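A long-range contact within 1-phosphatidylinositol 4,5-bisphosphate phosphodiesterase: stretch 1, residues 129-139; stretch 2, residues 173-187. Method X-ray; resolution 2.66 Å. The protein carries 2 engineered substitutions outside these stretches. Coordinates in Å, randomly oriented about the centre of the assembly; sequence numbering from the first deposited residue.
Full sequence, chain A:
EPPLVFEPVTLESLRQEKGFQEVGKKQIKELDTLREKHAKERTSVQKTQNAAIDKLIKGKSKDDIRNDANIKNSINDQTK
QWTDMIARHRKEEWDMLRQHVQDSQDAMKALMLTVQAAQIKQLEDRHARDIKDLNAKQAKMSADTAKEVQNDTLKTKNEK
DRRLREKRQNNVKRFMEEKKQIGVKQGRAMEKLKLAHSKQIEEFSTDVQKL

Stretch 1 129-139: RDIKDLNAKQA
Stretch 2, residues 173-187: KRFMEEKKQIGVKQG

Both stretches are helical throughout, and each helix extends beyond its stretch at both ends. Phi/psi values cluster near -60/-45, and i to i+4 backbone hydrogen bonds, such as Gln 138 N to Leu 134 O (2.8 Å) and Lys 179 N to Phe 175 O (3.1 Å), run along each. The axes approach to 11.1 Å with 166° between their N-to-C directions, a nearly antiparallel pair. Register is set by Ile 131 CA to Ile 182 CA at 7.6 Å and Gln 138 CA to Phe 175 CA at 6.6 Å. The contact buries 616 Å², both sides summed.

Gln 138 contributes the largest covered area. With chi1 m, chi2 t and chi3 -21°, its CA-to-CB bond points toward the other helix and its amide nitrogen serves two acceptors: NE2 donates to Phe 175 O (3.0 Å, N-H...O angle 149°) and to Glu 178 OE1 (2.7 Å, 156°). Phe 175 O thus accepts from this side chain as well as from Lys 179 N of its own helix. The same glutamine packs its CB over one face of the Phe 175 ring, 4.1 Å from the ring centroid and 12° off the normal, a CH-pi contact. The ring adopts chi1 m, chi2 -7°.

Glu 178, extended at chi1 m (-84°) and chi2 t with chi3 -4°, uses its second oxygen differently. OE2 forms a salt bridge with Arg 174 NE (3.3 Å) within its own helix and a long one with Lys 137 NZ (3.7 Å) across the contact. Lys 137 (t, t, t, m) brings NZ to 3.9 Å from Arg 174 NH2, near the guanidinium plane at its edge; the shared carboxylate lies close to both of these like charges.

Lys 179 (m, m, t, t) has a CA-to-CB bond directed sideways, but its end comes nearer, and NZ donates to Asn 135 OD1 at 2.6 Å. In Asn 135, chi1 m and chi2 4°, the CA-to-CB bond points away from the partner helix, but the end comes nearer, and OD1 accepts.

Leu 134 (t, p) and Ile 182 (chi1 t, chi2 147°) make the apolar contact, Leu 134 CD2 to Ile 182 CD1 at 4.3 Å. Beyond it, Asp 130 CB (chi1 m) lies 3.9 Å from Ile 182 CD1 and 3.4 Å from Gln 186 NE2. Asp 130 OD2 is hydrogen-bonded elsewhere in the structure, and Gln 186 NE2 (m, t, chi3 4°) to a residue just before or after one of the stretches.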

# COMPACT_ATOMS: atom_id res chain seq x y z
N ARG A 129 -45.86 -10.65 26.90
CA ARG A 129 -45.88 -10.86 28.34
C ARG A 129 -46.90 -9.96 29.02
O ARG A 129 -47.67 -10.40 29.88
CB ARG A 129 -44.49 -10.58 28.90
CG ARG A 129 -43.59 -11.77 28.94
CD ARG A 129 -42.13 -11.31 29.09
NE ARG A 129 -41.16 -12.16 28.38
CZ ARG A 129 -41.07 -13.48 28.45
NH1 ARG A 129 -41.89 -14.21 29.19
NH2 ARG A 129 -40.12 -14.10 27.74
N ASP A 130 -46.88 -8.68 28.65
CA ASP A 130 -47.84 -7.72 29.19
C ASP A 130 -49.27 -8.24 29.07
O ASP A 130 -50.04 -8.19 30.03
CB ASP A 130 -47.67 -6.39 28.47
CG ASP A 130 -46.34 -5.75 28.78
OD1 ASP A 130 -45.82 -5.99 29.90
OD2 ASP A 130 -45.80 -5.02 27.91
N ILE A 131 -49.63 -8.75 27.89
CA ILE A 131 -50.99 -9.21 27.67
C ILE A 131 -51.31 -10.44 28.50
O ILE A 131 -52.37 -10.51 29.12
CB ILE A 131 -51.22 -9.48 26.17
CG1 ILE A 131 -50.67 -8.30 25.35
CG2 ILE A 131 -52.68 -9.79 25.90
CD1 ILE A 131 -51.14 -8.26 23.91
N LYS A 132 -50.40 -11.42 28.57
CA LYS A 132 -50.63 -12.53 29.48
C LYS A 132 -50.80 -12.00 30.90
O LYS A 132 -51.78 -12.32 31.57
CB LYS A 132 -49.51 -13.56 29.43
CG LYS A 132 -49.92 -14.80 30.21
CD LYS A 132 -49.31 -14.89 31.60
CE LYS A 132 -50.13 -15.85 32.46
NZ LYS A 132 -49.71 -15.85 33.88
N ASP A 133 -49.76 -11.34 31.41
CA ASP A 133 -49.80 -10.65 32.70
C ASP A 133 -51.15 -9.98 32.94
O ASP A 133 -51.83 -10.25 33.94
CB ASP A 133 -48.68 -9.61 32.75
CG ASP A 133 -47.31 -10.24 32.86
OD1 ASP A 133 -47.22 -11.49 32.81
OD2 ASP A 133 -46.31 -9.50 32.97
N LEU A 134 -51.51 -9.04 32.07
CA LEU A 134 -52.83 -8.43 32.13
C LEU A 134 -53.94 -9.47 32.24
O LEU A 134 -54.81 -9.37 33.12
CB LEU A 134 -53.05 -7.55 30.90
CG LEU A 134 -54.31 -6.72 31.16
CD1 LEU A 134 -54.09 -5.80 32.37
CD2 LEU A 134 -54.71 -5.92 29.92
N ASN A 135 -53.95 -10.45 31.33
CA ASN A 135 -54.94 -11.53 31.37
C ASN A 135 -55.07 -12.10 32.77
O ASN A 135 -56.18 -12.21 33.31
CB ASN A 135 -54.56 -12.64 30.39
CG ASN A 135 -54.96 -12.34 28.96
OD1 ASN A 135 -55.46 -11.26 28.66
ND2 ASN A 135 -54.71 -13.30 28.07
N ALA A 136 -53.94 -12.49 33.36
CA ALA A 136 -53.93 -12.96 34.74
C ALA A 136 -54.63 -11.98 35.67
O ALA A 136 -55.63 -12.33 36.31
CB ALA A 136 -52.48 -13.20 35.19
N LYS A 137 -54.14 -10.74 35.73
CA LYS A 137 -54.75 -9.74 36.61
C LYS A 137 -56.26 -9.69 36.39
O LYS A 137 -57.05 -9.72 37.35
CB LYS A 137 -54.13 -8.36 36.40
CG LYS A 137 -54.68 -7.29 37.34
CD LYS A 137 -53.82 -6.02 37.34
CE LYS A 137 -54.62 -4.79 37.79
NZ LYS A 137 -55.89 -4.57 37.02
N GLN A 138 -56.68 -9.65 35.12
CA GLN A 138 -58.11 -9.65 34.83
C GLN A 138 -58.75 -10.90 35.39
O GLN A 138 -59.78 -10.84 36.08
CB GLN A 138 -58.34 -9.54 33.32
CG GLN A 138 -57.92 -8.20 32.72
CD GLN A 138 -58.47 -7.97 31.32
OE1 GLN A 138 -58.83 -8.91 30.62
NE2 GLN A 138 -58.54 -6.71 30.92
N ALA A 139 -58.13 -12.05 35.15
CA ALA A 139 -58.68 -13.28 35.69
C ALA A 139 -58.76 -13.23 37.21
O ALA A 139 -59.79 -13.58 37.79
CB ALA A 139 -57.84 -14.47 35.23
N LYS A 173 -66.83 -4.94 30.64
CA LYS A 173 -66.58 -3.61 30.08
C LYS A 173 -65.16 -3.16 30.41
O LYS A 173 -64.39 -2.78 29.53
CB LYS A 173 -67.58 -2.58 30.61
CG LYS A 173 -68.80 -2.29 29.74
CD LYS A 173 -69.55 -1.07 30.30
CE LYS A 173 -70.99 -0.98 29.81
NZ LYS A 173 -71.07 -0.17 28.56
N ARG A 174 -64.81 -3.22 31.70
CA ARG A 174 -63.50 -2.77 32.14
C ARG A 174 -62.41 -3.63 31.48
O ARG A 174 -61.38 -3.10 31.04
CB ARG A 174 -63.44 -2.79 33.67
CG ARG A 174 -62.09 -2.62 34.33
CD ARG A 174 -62.09 -3.26 35.73
NE ARG A 174 -60.77 -3.31 36.35
CZ ARG A 174 -60.31 -2.41 37.22
NH1 ARG A 174 -61.06 -1.38 37.57
NH2 ARG A 174 -59.09 -2.55 37.74
N PHE A 175 -62.62 -4.95 31.43
CA PHE A 175 -61.66 -5.84 30.80
C PHE A 175 -61.43 -5.47 29.35
O PHE A 175 -60.30 -5.53 28.86
CB PHE A 175 -62.16 -7.28 30.84
CG PHE A 175 -62.23 -7.87 32.22
CD1 PHE A 175 -61.72 -7.20 33.31
CD2 PHE A 175 -62.81 -9.12 32.41
CE1 PHE A 175 -61.79 -7.76 34.58
CE2 PHE A 175 -62.87 -9.68 33.68
CZ PHE A 175 -62.36 -9.00 34.76
N MSE A 176 -62.48 -5.08 28.66
CA MSE A 176 -62.37 -4.69 27.27
C MSE A 176 -61.69 -3.34 27.09
O MSE A 176 -60.89 -3.18 26.18
CB MSE A 176 -63.74 -4.74 26.62
CG MSE A 176 -64.08 -6.16 26.23
SE MSE A 176 -65.97 -6.55 26.19
CE MSE A 176 -66.20 -6.86 24.27
N GLU A 177 -62.04 -2.36 27.93
CA GLU A 177 -61.36 -1.07 27.84
C GLU A 177 -59.87 -1.23 28.14
O GLU A 177 -59.02 -0.68 27.44
CB GLU A 177 -62.01 -0.06 28.77
CG GLU A 177 -63.53 0.11 28.58
CD GLU A 177 -63.99 0.03 27.12
OE1 GLU A 177 -64.20 1.10 26.50
OE2 GLU A 177 -64.17 -1.09 26.61
N GLU A 178 -59.55 -1.95 29.22
CA GLU A 178 -58.16 -2.30 29.51
C GLU A 178 -57.46 -2.88 28.28
O GLU A 178 -56.33 -2.50 27.95
CB GLU A 178 -58.10 -3.29 30.68
CG GLU A 178 -58.13 -2.64 32.06
CD GLU A 178 -58.21 -3.66 33.20
OE1 GLU A 178 -58.32 -4.87 32.91
OE2 GLU A 178 -58.12 -3.25 34.38
N LYS A 179 -58.13 -3.80 27.58
CA LYS A 179 -57.55 -4.41 26.39
C LYS A 179 -57.32 -3.40 25.28
O LYS A 179 -56.28 -3.41 24.62
CB LYS A 179 -58.45 -5.54 25.90
CG LYS A 179 -58.33 -6.80 26.71
CD LYS A 179 -57.25 -7.71 26.15
CE LYS A 179 -56.83 -8.74 27.17
NZ LYS A 179 -56.34 -10.00 26.54
N LYS A 180 -58.30 -2.51 25.06
CA LYS A 180 -58.15 -1.45 24.07
C LYS A 180 -56.92 -0.60 24.36
O LYS A 180 -56.14 -0.31 23.45
CB LYS A 180 -59.41 -0.58 24.06
CG LYS A 180 -59.18 0.89 23.73
CD LYS A 180 -60.47 1.60 23.29
CE LYS A 180 -61.28 2.15 24.47
NZ LYS A 180 -61.79 3.54 24.21
N GLN A 181 -56.74 -0.19 25.61
CA GLN A 181 -55.58 0.63 25.96
C GLN A 181 -54.26 -0.09 25.67
O GLN A 181 -53.37 0.47 25.03
CB GLN A 181 -55.67 1.09 27.40
CG GLN A 181 -56.26 2.48 27.52
CD GLN A 181 -56.56 2.87 28.94
OE1 GLN A 181 -56.50 2.04 29.86
NE2 GLN A 181 -56.92 4.14 29.15
N ILE A 182 -54.11 -1.33 26.16
CA ILE A 182 -52.84 -2.02 25.93
C ILE A 182 -52.63 -2.26 24.45
O ILE A 182 -51.49 -2.26 23.97
CB ILE A 182 -52.75 -3.33 26.73
CG1 ILE A 182 -51.29 -3.67 26.98
CG2 ILE A 182 -53.39 -4.50 25.98
CD1 ILE A 182 -51.02 -4.38 28.30
N GLY A 183 -53.70 -2.56 23.72
CA GLY A 183 -53.58 -2.63 22.27
C GLY A 183 -52.91 -1.39 21.71
O GLY A 183 -52.05 -1.47 20.84
N VAL A 184 -53.24 -0.23 22.29
CA VAL A 184 -52.87 1.04 21.69
C VAL A 184 -51.45 1.42 22.07
O VAL A 184 -50.63 1.74 21.20
CB VAL A 184 -53.88 2.12 22.10
CG1 VAL A 184 -53.30 3.49 21.86
CG2 VAL A 184 -55.19 1.94 21.35
N LYS A 185 -51.15 1.43 23.37
CA LYS A 185 -49.79 1.75 23.79
C LYS A 185 -48.77 0.85 23.09
O LYS A 185 -47.77 1.33 22.54
CB LYS A 185 -49.67 1.62 25.30
CG LYS A 185 -48.24 1.62 25.79
CD LYS A 185 -48.20 1.61 27.31
CE LYS A 185 -46.78 1.41 27.85
NZ LYS A 185 -46.23 0.07 27.49
N GLN A 186 -49.04 -0.46 23.07
CA GLN A 186 -48.17 -1.40 22.37
C GLN A 186 -48.00 -1.02 20.91
O GLN A 186 -46.89 -1.07 20.37
CB GLN A 186 -48.70 -2.82 22.53
CG GLN A 186 -48.49 -3.28 23.98
CD GLN A 186 -48.71 -4.76 24.21
OE1 GLN A 186 -48.95 -5.53 23.27
NE2 GLN A 186 -48.58 -5.18 25.46
N GLY A 187 -49.07 -0.58 20.26
CA GLY A 187 -48.93 -0.16 18.88
C GLY A 187 -48.11 1.11 18.81
O GLY A 187 -47.24 1.25 17.95